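Local structure of hypoxanthine phosphoribosyltransferase (Leishmania donovani, 7CMJ) at residues K43-Y48 / A80-P85; F51-D56 / N118-I123; I123-V128 / Q135-F140; D129-L134 / E164-Y169. The protein transfers the 5-phosphoribosyl group of 5-phosphoribosylpyrophosphate onto hypoxanthine or guanine, making IMP or GMP in the purine salvage pathway. All coordinates share one frame; numbering follows the deposited sequence.

Contact 1: K43-Y48 / A80-P85; sequences KIAEDY and ADEGVP
No ring or amide face takes part where Ala-45 meets Glu-82 and Val-84; Tyr-48, with Ile-44 O at its ring edge, in plane, starts toward residues 80-85, but its ring is carried off and makes no contact with them. The single methyl of Ala-45 points at the other segment and touches two side chains: its CB lies 3.6 Å from Glu-82 CB and 3.7 Å from Val-84 CG2. Glu-82 offers the root of its chain, which is bent at chi2; the touching is done by CB and by CG, a little farther at 4.0 Å from Ala-45 CB. In Val-84 the branch CG1 stands anti to the backbone N (chi1 160°), which leaves CG2 as the methyl turned to Ala-45. Between these two contributors the chain leaves helix 69-81 through a Schellman motif: Gly-83 has positive phi, and its N reaches back to Ala-80 O at 3.0 Å. The turn brings Val-84 round to the same alanine that Glu-82 touches. The contact joins the C-terminal ends of two helices near the surface, the last turn of helix 30-47 and the exit from helix 69-81. Tyr-48 and Ile-44 pack inward on Leu-59 of strand 59-64 and Tyr-169 of strand 169-173, and Asp-81 forms a salt bridge with Arg-194 of the second subunit.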
loop_
_atom_site.group_PDB
_atom_site.type_symbol
_atom_site.label_atom_id
_atom_site.label_comp_id
_atom_site.label_asym_id
_atom_site.label_seq_id
_atom_site.Cartn_x
_atom_site.Cartn_y
_atom_site.Cartn_z
ATOM N N LYS A 43 -5.530 28.554 18.853
ATOM C CA LYS A 43 -4.180 29.054 18.554
ATOM C C LYS A 43 -3.913 28.783 17.082
ATOM O O LYS A 43 -3.436 29.658 16.417
ATOM C CB LYS A 43 -3.125 28.384 19.437
ATOM N N ILE A 44 -4.250 27.600 16.597
ATOM C CA ILE A 44 -4.044 27.308 15.181
ATOM C C ILE A 44 -4.850 28.275 14.309
ATOM O O ILE A 44 -4.328 28.839 13.335
ATOM C CB ILE A 44 -4.393 25.835 14.884
ATOM C CG1 ILE A 44 -3.353 24.888 15.489
ATOM C CG2 ILE A 44 -4.501 25.575 13.373
ATOM C CD1 ILE A 44 -3.828 23.447 15.559
ATOM N N ALA A 45 -6.127 28.495 14.653
ATOM C CA ALA A 45 -6.978 29.358 13.831
ATOM C C ALA A 45 -6.486 30.801 13.811
ATOM O O ALA A 45 -6.652 31.501 12.803
ATOM C CB ALA A 45 -8.426 29.306 14.317
ATOM N N GLU A 46 -5.878 31.266 14.901
ATOM C CA GLU A 46 -5.281 32.595 14.880
ATOM C C GLU A 46 -4.056 32.632 13.974
ATOM O O GLU A 46 -3.861 33.595 13.228
ATOM C CB GLU A 46 -4.903 33.036 16.295
ATOM N N ASP A 47 -3.239 31.573 13.994
ATOM C CA ASP A 47 -1.973 31.581 13.259
ATOM C C ASP A 47 -2.171 31.523 11.741
ATOM O O ASP A 47 -1.349 32.065 10.995
ATOM C CB ASP A 47 -1.082 30.424 13.727
ATOM C CG ASP A 47 -0.534 30.624 15.145
ATOM O OD1 ASP A 47 -0.822 31.668 15.778
ATOM O OD2 ASP A 47 0.187 29.724 15.633
ATOM N N TYR A 48 -3.246 30.887 11.265
ATOM C CA TYR A 48 -3.518 30.763 9.838
ATOM C C TYR A 48 -4.557 31.772 9.336
ATOM O O TYR A 48 -5.026 31.649 8.198
ATOM C CB TYR A 48 -3.994 29.339 9.512
ATOM C CG TYR A 48 -2.953 28.232 9.605
ATOM C CD1 TYR A 48 -2.351 27.718 8.457
ATOM C CD2 TYR A 48 -2.598 27.669 10.829
ATOM C CE1 TYR A 48 -1.403 26.692 8.528
ATOM C CE2 TYR A 48 -1.646 26.637 10.911
ATOM C CZ TYR A 48 -1.052 26.154 9.755
ATOM O OH TYR A 48 -0.118 25.133 9.817
ATOM N N ALA A 80 -13.405 22.848 13.340
ATOM C CA ALA A 80 -14.698 23.264 12.810
ATOM C C ALA A 80 -15.328 24.350 13.678
ATOM O O ALA A 80 -15.879 25.327 13.158
ATOM C CB ALA A 80 -15.626 22.056 12.692
ATOM N N ASP A 81 -15.253 24.201 15.006
ATOM C CA ASP A 81 -15.708 25.272 15.892
ATOM C C ASP A 81 -14.986 26.588 15.607
ATOM O O ASP A 81 -15.603 27.662 15.627
ATOM C CB ASP A 81 -15.504 24.879 17.354
ATOM C CG ASP A 81 -16.275 23.640 17.746
ATOM O OD1 ASP A 81 -15.907 23.047 18.789
ATOM O OD2 ASP A 81 -17.244 23.278 17.033
ATOM N N GLU A 82 -13.678 26.528 15.338
ATOM C CA GLU A 82 -12.920 27.742 15.069
ATOM C C GLU A 82 -13.169 28.313 13.679
ATOM O O GLU A 82 -12.632 29.382 13.367
ATOM C CB GLU A 82 -11.428 27.485 15.260
ATOM C CG GLU A 82 -11.009 27.458 16.713
ATOM C CD GLU A 82 -11.685 28.543 17.547
ATOM O OE1 GLU A 82 -11.704 29.733 17.128
ATOM O OE2 GLU A 82 -12.202 28.195 18.631
ATOM N N GLY A 83 -13.963 27.635 12.847
ATOM C CA GLY A 83 -14.269 28.122 11.516
ATOM C C GLY A 83 -13.186 27.889 10.493
ATOM O O GLY A 83 -13.129 28.608 9.489
ATOM N N VAL A 84 -12.329 26.903 10.715
ATOM C CA VAL A 84 -11.186 26.629 9.852
ATOM C C VAL A 84 -11.570 25.523 8.875
ATOM O O VAL A 84 -12.028 24.459 9.316
ATOM C CB VAL A 84 -9.955 26.226 10.673
ATOM C CG1 VAL A 84 -8.949 25.490 9.782
ATOM C CG2 VAL A 84 -9.346 27.464 11.294
ATOM N N PRO A 85 -11.426 25.737 7.567
ATOM C CA PRO A 85 -11.737 24.664 6.611
ATOM C C PRO A 85 -10.654 23.596 6.633
ATOM O O PRO A 85 -9.458 23.903 6.594
ATOM C CB PRO A 85 -11.810 25.394 5.263
ATOM C CG PRO A 85 -11.088 26.706 5.481
ATOM C CD PRO A 85 -11.229 27.047 6.917
#

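Contact 2: F51-D56 / N118-I123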
loop_
_atom_site.group_PDB
_atom_site.type_symbol
_atom_site.label_atom_id
_atom_site.label_comp_id
_atom_site.label_asym_id
_atom_site.label_seq_id
_atom_site.Cartn_x
_atom_site.Cartn_y
_atom_site.Cartn_z
ATOM N N PHE A 51 -3.438 33.495 6.244
ATOM C CA PHE A 51 -3.221 32.702 5.044
ATOM C C PHE A 51 -4.464 32.586 4.182
ATOM O O PHE A 51 -4.396 31.939 3.129
ATOM C CB PHE A 51 -2.699 31.311 5.415
ATOM C CG PHE A 51 -1.220 31.279 5.659
ATOM C CD1 PHE A 51 -0.333 31.369 4.598
ATOM C CD2 PHE A 51 -0.713 31.190 6.946
ATOM C CE1 PHE A 51 1.034 31.354 4.811
ATOM C CE2 PHE A 51 0.653 31.175 7.169
ATOM C CZ PHE A 51 1.528 31.256 6.097
ATOM N N LYS A 52 -5.572 33.200 4.591
ATOM C CA LYS A 52 -6.807 33.183 3.819
ATOM C C LYS A 52 -7.149 31.752 3.382
ATOM O O LYS A 52 -7.116 31.396 2.203
ATOM C CB LYS A 52 -6.688 34.131 2.622
ATOM C CG LYS A 52 -6.917 35.590 2.961
ATOM C CD LYS A 52 -8.411 35.877 3.119
ATOM C CE LYS A 52 -8.678 37.137 3.959
ATOM N NZ LYS A 52 -10.099 37.246 4.447
ATOM N N LEU A 53 -7.444 30.919 4.375
ATOM C CA LEU A 53 -7.815 29.544 4.075
ATOM C C LEU A 53 -9.260 29.497 3.592
ATOM O O LEU A 53 -10.154 30.098 4.200
ATOM C CB LEU A 53 -7.625 28.631 5.290
ATOM C CG LEU A 53 -6.195 28.339 5.774
ATOM C CD1 LEU A 53 -6.187 27.203 6.751
ATOM C CD2 LEU A 53 -5.222 28.063 4.637
ATOM N N THR A 54 -9.471 28.788 2.489
ATOM C CA THR A 54 -10.738 28.600 1.805
ATOM C C THR A 54 -11.137 27.134 1.926
ATOM O O THR A 54 -10.374 26.301 2.413
ATOM C CB THR A 54 -10.602 29.007 0.327
ATOM O OG1 THR A 54 -9.873 30.236 0.238
ATOM C CG2 THR A 54 -11.952 29.197 -0.339
ATOM N N THR A 55 -12.351 26.813 1.484
ATOM C CA THR A 55 -12.677 25.411 1.249
ATOM C C THR A 55 -11.760 24.814 0.186
ATOM O O THR A 55 -11.278 23.688 0.334
ATOM C CB THR A 55 -14.144 25.274 0.841
ATOM O OG1 THR A 55 -14.973 25.402 2.000
ATOM C CG2 THR A 55 -14.401 23.943 0.200
ATOM N N ASP A 56 -11.482 25.568 -0.878
ATOM C CA ASP A 56 -10.631 25.096 -1.962
ATOM C C ASP A 56 -9.138 25.182 -1.641
ATOM O O ASP A 56 -8.327 24.631 -2.395
ATOM C CB ASP A 56 -10.930 25.885 -3.245
ATOM C CG ASP A 56 -12.310 25.589 -3.818
ATOM O OD1 ASP A 56 -12.714 26.293 -4.768
ATOM O OD2 ASP A 56 -12.993 24.663 -3.324
ATOM N N ASN A 118 1.569 22.769 -2.805
ATOM C CA ASN A 118 1.163 24.132 -2.474
ATOM C C ASN A 118 -0.071 24.169 -1.567
ATOM O O ASN A 118 -0.982 24.981 -1.750
ATOM C CB ASN A 118 0.928 24.944 -3.737
ATOM C CG ASN A 118 1.012 26.417 -3.473
ATOM O OD1 ASN A 118 2.001 26.892 -2.920
ATOM N ND2 ASN A 118 -0.026 27.155 -3.858
ATOM N N ARG A 119 -0.097 23.282 -0.577
ATOM C CA ARG A 119 -1.143 23.253 0.432
ATOM C C ARG A 119 -0.514 23.346 1.812
ATOM O O ARG A 119 0.684 23.094 1.991
ATOM C CB ARG A 119 -1.980 21.981 0.340
ATOM C CG ARG A 119 -2.629 21.792 -0.998
ATOM C CD ARG A 119 -3.893 22.600 -0.996
ATOM N NE ARG A 119 -3.983 23.462 -2.155
ATOM C CZ ARG A 119 -4.594 23.110 -3.278
ATOM N NH1 ARG A 119 -5.162 21.912 -3.374
ATOM N NH2 ARG A 119 -4.616 23.950 -4.303
ATOM N N HIS A 120 -1.337 23.706 2.791
ATOM C CA HIS A 120 -0.878 23.803 4.166
ATOM C C HIS A 120 -1.210 22.508 4.891
ATOM O O HIS A 120 -2.381 22.132 5.016
ATOM C CB HIS A 120 -1.477 25.012 4.875
ATOM C CG HIS A 120 -1.245 26.311 4.164
ATOM N ND1 HIS A 120 -0.030 26.968 4.173
ATOM C CD2 HIS A 120 -2.088 27.100 3.455
ATOM C CE1 HIS A 120 -0.129 28.090 3.482
ATOM N NE2 HIS A 120 -1.370 28.197 3.038
ATOM N N ILE A 121 -0.177 21.837 5.381
ATOM C CA ILE A 121 -0.320 20.522 5.986
ATOM C C ILE A 121 0.043 20.595 7.454
ATOM O O ILE A 121 1.043 21.218 7.837
ATOM C CB ILE A 121 0.568 19.474 5.299
ATOM C CG1 ILE A 121 0.307 19.445 3.800
ATOM C CG2 ILE A 121 0.369 18.107 5.967
ATOM C CD1 ILE A 121 1.324 18.630 3.122
ATOM N N LEU A 122 -0.753 19.930 8.267
ATOM C CA LEU A 122 -0.470 19.745 9.678
ATOM C C LEU A 122 -0.350 18.248 9.929
ATOM O O LEU A 122 -1.328 17.511 9.778
ATOM C CB LEU A 122 -1.570 20.372 10.522
ATOM C CG LEU A 122 -1.246 20.597 11.994
ATOM C CD1 LEU A 122 -0.023 21.482 12.098
ATOM C CD2 LEU A 122 -2.459 21.228 12.702
ATOM N N ILE A 123 0.853 17.791 10.267
ATOM C CA ILE A 123 1.059 16.393 10.638
ATOM C C ILE A 123 0.476 16.191 12.031
ATOM O O ILE A 123 0.862 16.885 12.980
ATOM C CB ILE A 123 2.549 16.016 10.600
ATOM C CG1 ILE A 123 3.096 16.127 9.180
ATOM C CG2 ILE A 123 2.760 14.609 11.130
ATOM C CD1 ILE A 123 4.576 15.820 9.074
#
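The imidazole that Phe-51 and Leu-53 pack against belongs to His-120, whose ND1 is hydrogen-bonded to Ser-148 OG of the neighbouring strand 148-153. That bond ties the ring to the central, largely parallel sheet of the phosphoribosyltransferase fold, where His-120 begins strand 120-125, and it should limit rotation of the ring. The partners come from the loop that leads from helix 30-47 into strand 59-64. Phe-51 meets the far side of the imidazole from CG, its CD1 3.5 Å from His-120 CE1. The two rings form an oblique pair, centroids 4.7 Å apart and planes at 57°; His-120 ND1 lies over one face of the phenyl ring. Leu-53 adds one branch, CD2, which approaches His-120 CD2 to 3.5 Å. Phe-51 and Leu-53 thus touch the histidine ring at CE1 and NE2 and at CD2, respectively. Arg-119, one residue earlier, starts out away from the loop but bends at chi2 and chi3 and folds back. Its NE makes a weak bond to Asn-118 O, and Asp-56 O sits over the centre of one guanidinium face, 4.1 Å from Arg-119 CZ.

Contact 3: I123-V128 / Q135-F140. With BA (barium ion), chain D.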
loop_
_atom_site.group_PDB
_atom_site.type_symbol
_atom_site.label_atom_id
_atom_site.label_comp_id
_atom_site.label_asym_id
_atom_site.label_seq_id
_atom_site.Cartn_x
_atom_site.Cartn_y
_atom_site.Cartn_z
ATOM N N ILE A 123 0.853 17.791 10.267
ATOM C CA ILE A 123 1.059 16.393 10.638
ATOM C C ILE A 123 0.476 16.191 12.031
ATOM O O ILE A 123 0.862 16.885 12.980
ATOM C CB ILE A 123 2.549 16.016 10.600
ATOM C CG1 ILE A 123 3.096 16.127 9.180
ATOM C CG2 ILE A 123 2.760 14.609 11.130
ATOM C CD1 ILE A 123 4.576 15.820 9.074
ATOM N N VAL A 124 -0.462 15.254 12.157
ATOM C CA VAL A 124 -1.141 14.996 13.421
ATOM C C VAL A 124 -0.524 13.778 14.093
ATOM O O VAL A 124 -0.566 12.666 13.557
ATOM C CB VAL A 124 -2.647 14.805 13.231
ATOM C CG1 VAL A 124 -3.296 14.479 14.583
ATOM C CG2 VAL A 124 -3.244 16.052 12.611
ATOM N N GLU A 125 0.021 13.986 15.284
ATOM C CA GLU A 125 0.663 12.934 16.049
ATOM C C GLU A 125 0.106 12.888 17.472
ATOM O O GLU A 125 -0.267 13.913 18.055
ATOM C CB GLU A 125 2.199 13.130 16.078
ATOM C CG GLU A 125 2.929 12.449 14.945
ATOM C CD GLU A 125 2.942 10.942 15.109
ATOM O OE1 GLU A 125 2.332 10.479 16.094
ATOM O OE2 GLU A 125 3.550 10.230 14.270
ATOM N N ASP A 126 0.068 11.674 18.026
ATOM C CA ASP A 126 -0.304 11.481 19.424
ATOM C C ASP A 126 0.884 11.756 20.360
ATOM O O ASP A 126 0.744 12.466 21.356
ATOM C CB ASP A 126 -0.854 10.059 19.611
ATOM C CG ASP A 126 0.096 9.009 19.094
ATOM O OD1 ASP A 126 -0.194 7.792 19.176
ATOM O OD2 ASP A 126 1.164 9.424 18.596
ATOM N N ILE A 127 2.053 11.187 20.050
ATOM C CA ILE A 127 3.300 11.377 20.782
ATOM C C ILE A 127 4.435 11.377 19.769
ATOM O O ILE A 127 4.364 10.690 18.745
ATOM C CB ILE A 127 3.575 10.255 21.805
ATOM C CG1 ILE A 127 2.447 10.130 22.797
ATOM C CG2 ILE A 127 4.884 10.495 22.583
ATOM C CD1 ILE A 127 2.417 8.775 23.373
ATOM N N VAL A 128 5.499 12.117 20.079
ATOM C CA VAL A 128 6.741 12.066 19.312
ATOM C C VAL A 128 7.646 11.033 19.982
ATOM O O VAL A 128 8.346 11.345 20.948
ATOM C CB VAL A 128 7.420 13.435 19.242
ATOM C CG1 VAL A 128 8.758 13.313 18.529
ATOM C CG2 VAL A 128 6.531 14.460 18.566
ATOM N N GLN A 135 11.296 13.382 11.679
ATOM C CA GLN A 135 12.046 14.073 10.634
ATOM C C GLN A 135 11.859 13.406 9.275
ATOM O O GLN A 135 11.697 14.096 8.263
ATOM C CB GLN A 135 13.526 14.132 10.993
ATOM C CG GLN A 135 13.851 15.233 11.947
ATOM C CD GLN A 135 15.319 15.498 12.025
ATOM O OE1 GLN A 135 15.950 15.227 13.040
ATOM N NE2 GLN A 135 15.885 16.017 10.943
ATOM N N TYR A 136 11.871 12.068 9.227
ATOM C CA TYR A 136 11.692 11.385 7.947
ATOM C C TYR A 136 10.310 11.660 7.366
ATOM O O TYR A 136 10.176 11.992 6.180
ATOM C CB TYR A 136 11.914 9.877 8.090
ATOM C CG TYR A 136 11.497 9.144 6.835
ATOM C CD1 TYR A 136 10.270 8.466 6.766
ATOM C CD2 TYR A 136 12.313 9.173 5.691
ATOM C CE1 TYR A 136 9.885 7.830 5.608
ATOM C CE2 TYR A 136 11.935 8.528 4.521
ATOM C CZ TYR A 136 10.723 7.862 4.483
ATOM O OH TYR A 136 10.343 7.226 3.327
ATOM N N LEU A 137 9.269 11.494 8.182
ATOM C CA LEU A 137 7.919 11.823 7.744
ATOM C C LEU A 137 7.853 13.224 7.142
ATOM O O LEU A 137 7.130 13.466 6.166
ATOM C CB LEU A 137 6.964 11.694 8.926
ATOM C CG LEU A 137 6.330 10.325 9.227
ATOM C CD1 LEU A 137 7.288 9.216 8.987
ATOM C CD2 LEU A 137 5.807 10.260 10.678
ATOM N N MET A 138 8.612 14.161 7.707
ATOM C CA MET A 138 8.559 15.532 7.216
ATOM C C MET A 138 9.282 15.649 5.885
ATOM O O MET A 138 8.755 16.224 4.926
ATOM C CB MET A 138 9.153 16.483 8.252
ATOM C CG MET A 138 8.247 16.731 9.455
ATOM S SD MET A 138 9.062 17.617 10.826
ATOM C CE MET A 138 9.169 19.284 10.159
ATOM N N ARG A 139 10.492 15.103 5.810
ATOM C CA ARG A 139 11.191 15.021 4.538
ATOM C C ARG A 139 10.297 14.389 3.474
ATOM O O ARG A 139 10.163 14.920 2.362
ATOM C CB ARG A 139 12.485 14.232 4.722
ATOM C CG ARG A 139 13.714 15.089 4.909
ATOM C CD ARG A 139 14.501 14.674 6.145
ATOM N NE ARG A 139 14.837 13.252 6.122
ATOM C CZ ARG A 139 15.247 12.568 7.185
ATOM N NH1 ARG A 139 15.530 11.278 7.076
ATOM N NH2 ARG A 139 15.378 13.180 8.356
ATOM N N PHE A 140 9.665 13.257 3.813
ATOM C CA PHE A 140 8.651 12.666 2.950
ATOM C C PHE A 140 7.644 13.716 2.495
ATOM O O PHE A 140 7.420 13.904 1.292
ATOM C CB PHE A 140 7.941 11.526 3.687
ATOM C CG PHE A 140 6.868 10.857 2.887
ATOM C CD1 PHE A 140 7.182 10.108 1.758
ATOM C CD2 PHE A 140 5.544 10.948 3.266
ATOM C CE1 PHE A 140 6.184 9.467 1.021
ATOM C CE2 PHE A 140 4.533 10.306 2.525
ATOM C CZ PHE A 140 4.855 9.580 1.406
HETATM BA BA BA D . 2.016 8.146 16.643
HETATM O O HOH W 1 4.108 8.429 17.972
HETATM O O HOH W 2 -0.449 8.635 15.287
#
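Met-138 chi1 (-74°) sets CG anti to the carbonyl carbon, beside the backbone N, where Ile-123 reaches it with a side chain extended by chi2 of 178°, which sends CD1 toward the helix. Ile-123 CD1 ends 3.8 Å from Met-138 CG, with the two side chains crossing at a slant. Two residues on, on the same face of the strand, Glu-125 bends at chi2, and its OE2 comes 4.2 Å from Leu-137 CD2. Strand 120-125 and helix 131-142 are the first two elements of a beta-alpha-beta unit completed by strand 148-153, and the apolar pair holds helix to strand where Leu-149 also touches both side chains. At the strand end lies the acidic pair of the phosphoribosylpyrophosphate-binding motif of this family, and Glu-125 to Val-128 probably line the GMP site. Here the pair holds a barium ion, each carboxylate through one oxygen: Glu-125 OE1 at 2.4 Å and Asp-126 OD2 at 2.5 Å from the metal. Asp-126 reaches it with CG set between its backbone N and carbonyl carbon (chi1 53°). Sharing the ion, Glu-125 OE1 and Asp-126 OD2 lie 3.0 Å apart with no hydrogen bond between them, and two waters add to the metal's shell.

Contact 4: D129-L134 / E164-Y169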
loop_
_atom_site.group_PDB
_atom_site.type_symbol
_atom_site.label_atom_id
_atom_site.label_comp_id
_atom_site.label_asym_id
_atom_site.label_seq_id
_atom_site.Cartn_x
_atom_site.Cartn_y
_atom_site.Cartn_z
ATOM N N ASP A 129 7.643 9.796 19.476
ATOM C CA ASP A 129 8.443 8.743 20.094
ATOM C C ASP A 129 9.780 8.517 19.400
ATOM O O ASP A 129 10.638 7.828 19.957
ATOM C CB ASP A 129 7.660 7.421 20.159
ATOM C CG ASP A 129 7.182 7.092 21.582
ATOM O OD1 ASP A 129 7.813 7.549 22.571
ATOM O OD2 ASP A 129 6.164 6.376 21.712
ATOM N N SER A 130 9.988 9.089 18.222
ATOM C CA SER A 130 11.298 9.045 17.580
ATOM C C SER A 130 11.451 10.325 16.774
ATOM O O SER A 130 10.737 10.539 15.791
ATOM C CB SER A 130 11.449 7.803 16.701
ATOM O OG SER A 130 12.409 8.005 15.673
ATOM N N ALA A 131 12.364 11.189 17.198
ATOM C CA ALA A 131 12.544 12.431 16.467
ATOM C C ALA A 131 13.001 12.163 15.036
ATOM O O ALA A 131 12.531 12.819 14.100
ATOM C CB ALA A 131 13.529 13.330 17.203
ATOM N N ILE A 132 13.891 11.183 14.839
ATOM C CA ILE A 132 14.366 10.896 13.482
ATOM C C ILE A 132 13.215 10.443 12.589
ATOM O O ILE A 132 13.111 10.870 11.431
ATOM C CB ILE A 132 15.511 9.859 13.475
ATOM C CG1 ILE A 132 15.245 8.714 14.452
ATOM C CG2 ILE A 132 16.837 10.524 13.728
ATOM C CD1 ILE A 132 16.037 7.455 14.137
ATOM N N THR A 133 12.341 9.568 13.092
ATOM C CA THR A 133 11.262 9.139 12.217
ATOM C C THR A 133 10.310 10.287 11.930
ATOM O O THR A 133 9.775 10.384 10.820
ATOM C CB THR A 133 10.501 7.961 12.806
ATOM O OG1 THR A 133 10.024 8.336 14.095
ATOM C CG2 THR A 133 11.405 6.755 12.944
ATOM N N LEU A 134 10.091 11.167 12.907
ATOM C CA LEU A 134 9.296 12.356 12.629
ATOM C C LEU A 134 9.976 13.194 11.556
ATOM O O LEU A 134 9.326 13.645 10.604
ATOM C CB LEU A 134 9.077 13.175 13.897
ATOM C CG LEU A 134 8.209 14.443 13.789
ATOM C CD1 LEU A 134 6.952 14.251 12.925
ATOM C CD2 LEU A 134 7.863 14.978 15.174
ATOM N N GLU A 164 11.988 19.457 20.339
ATOM C CA GLU A 164 11.019 20.536 20.517
ATOM C C GLU A 164 10.936 21.441 19.290
ATOM O O GLU A 164 9.858 21.959 18.976
ATOM C CB GLU A 164 11.366 21.330 21.782
ATOM C CG GLU A 164 10.158 21.744 22.660
ATOM C CD GLU A 164 9.183 20.596 23.012
ATOM O OE1 GLU A 164 7.999 20.699 22.633
ATOM O OE2 GLU A 164 9.577 19.615 23.685
ATOM N N VAL A 165 12.048 21.620 18.569
ATOM C CA VAL A 165 12.026 22.397 17.330
ATOM C C VAL A 165 11.199 21.711 16.252
ATOM O O VAL A 165 10.801 22.353 15.271
ATOM C CB VAL A 165 13.457 22.669 16.817
ATOM C CG1 VAL A 165 13.990 21.469 16.031
ATOM C CG2 VAL A 165 13.484 23.916 15.961
ATOM N N LEU A 166 10.930 20.414 16.402
ATOM C CA LEU A 166 10.103 19.720 15.427
ATOM C C LEU A 166 8.618 19.940 15.691
ATOM O O LEU A 166 7.832 20.053 14.741
ATOM C CB LEU A 166 10.427 18.226 15.431
ATOM C CG LEU A 166 11.787 17.769 14.889
ATOM C CD1 LEU A 166 11.978 16.265 15.082
ATOM C CD2 LEU A 166 11.950 18.143 13.419
ATOM N N VAL A 167 8.218 20.008 16.971
ATOM C CA VAL A 167 6.810 20.109 17.338
ATOM C C VAL A 167 6.412 21.576 17.356
ATOM O O VAL A 167 7.146 22.434 17.866
ATOM C CB VAL A 167 6.520 19.425 18.688
ATOM C CG1 VAL A 167 7.171 18.066 18.747
ATOM C CG2 VAL A 167 6.970 20.257 19.849
ATOM N N ASP A 168 5.269 21.869 16.752
ATOM C CA ASP A 168 4.807 23.235 16.591
ATOM C C ASP A 168 3.685 23.568 17.545
ATOM O O ASP A 168 3.690 24.636 18.160
ATOM C CB ASP A 168 4.338 23.462 15.156
ATOM C CG ASP A 168 5.484 23.447 14.166
ATOM O OD1 ASP A 168 6.329 24.369 14.237
ATOM O OD2 ASP A 168 5.559 22.500 13.339
ATOM N N TYR A 169 2.742 22.645 17.696
ATOM C CA TYR A 169 1.575 22.801 18.556
ATOM C C TYR A 169 1.546 21.614 19.505
ATOM O O TYR A 169 0.940 20.578 19.198
ATOM C CB TYR A 169 0.292 22.899 17.725
ATOM C CG TYR A 169 0.275 24.119 16.815
ATOM C CD1 TYR A 169 0.097 25.404 17.334
ATOM C CD2 TYR A 169 0.466 23.990 15.444
ATOM C CE1 TYR A 169 0.100 26.514 16.509
ATOM C CE2 TYR A 169 0.468 25.094 14.617
ATOM C CZ TYR A 169 0.285 26.349 15.149
ATOM O OH TYR A 169 0.294 27.438 14.308
#
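Leu-166 lies against Ala-131 and Leu-134 where the phosphoribosylpyrophosphate motif of the type I phosphoribosyltransferase fold runs into the first turn of helix 131-142. The contact across the segments is apolar. Leu-166 sends CD1 to the first turn, where it lies 3.9 Å from Ala-131 CB and 3.6 Å from Ala-131 O. Its CB meets Leu-134 CD2 at 4.1 Å, the two leucine chains lying antiparallel alongside one another; Leu-134 gets there with CG anti to its own N (chi1 -178°). Leu-166 also rests on Gln-135 and Met-138, so this loop before strand 169-173 lies along the early turns of the helix. Beside the apolar contact, Asp-129, probably the proton acceptor, has OD1 in a salt bridge with Lys-157 NZ. Both residues belong to the likely GMP site, as do Ser-130 to Thr-133, and the N-terminal end of the helix is consistent with binding the phosphate of the nucleotide. No hydrogen bond crosses the contact; those within residues 129-134 shape the helix start. Ser-130 is the N-cap: its OG accepts from Thr-133 N at 3.0 Å, nearly straight at 163°. Ser-130 O is gripped twice, by Leu-134 N at 3.0 Å and by Thr-133 OG1 at 2.9 Å, the hydroxyl standing 32° out of the carbonyl plane.

All four contacts belong to one phosphoribosyltransferase domain built on a mixed sheet. Contacts 1 and 2 alternate along the chain, lie about 11 Å apart between centres and touch, with Tyr-48 against His-120 and Pro-85 against the 51-56 loop. Contacts 3 and 4 also alternate, share helix 131-142 and are about 7 Å apart between centres, meeting through Val-128, Leu-134 and Leu-166. Strand 120-125 joins the pairs: contact 2 takes its beginning, contact 3 its end, with Ile-123 in both. Leu-122 faces helix 30-47 while Ile-123 faces helix 131-142, so the strand connects the peripheral contacts 1 and 2 with the metal and probable nucleotide site at contacts 3 and 4.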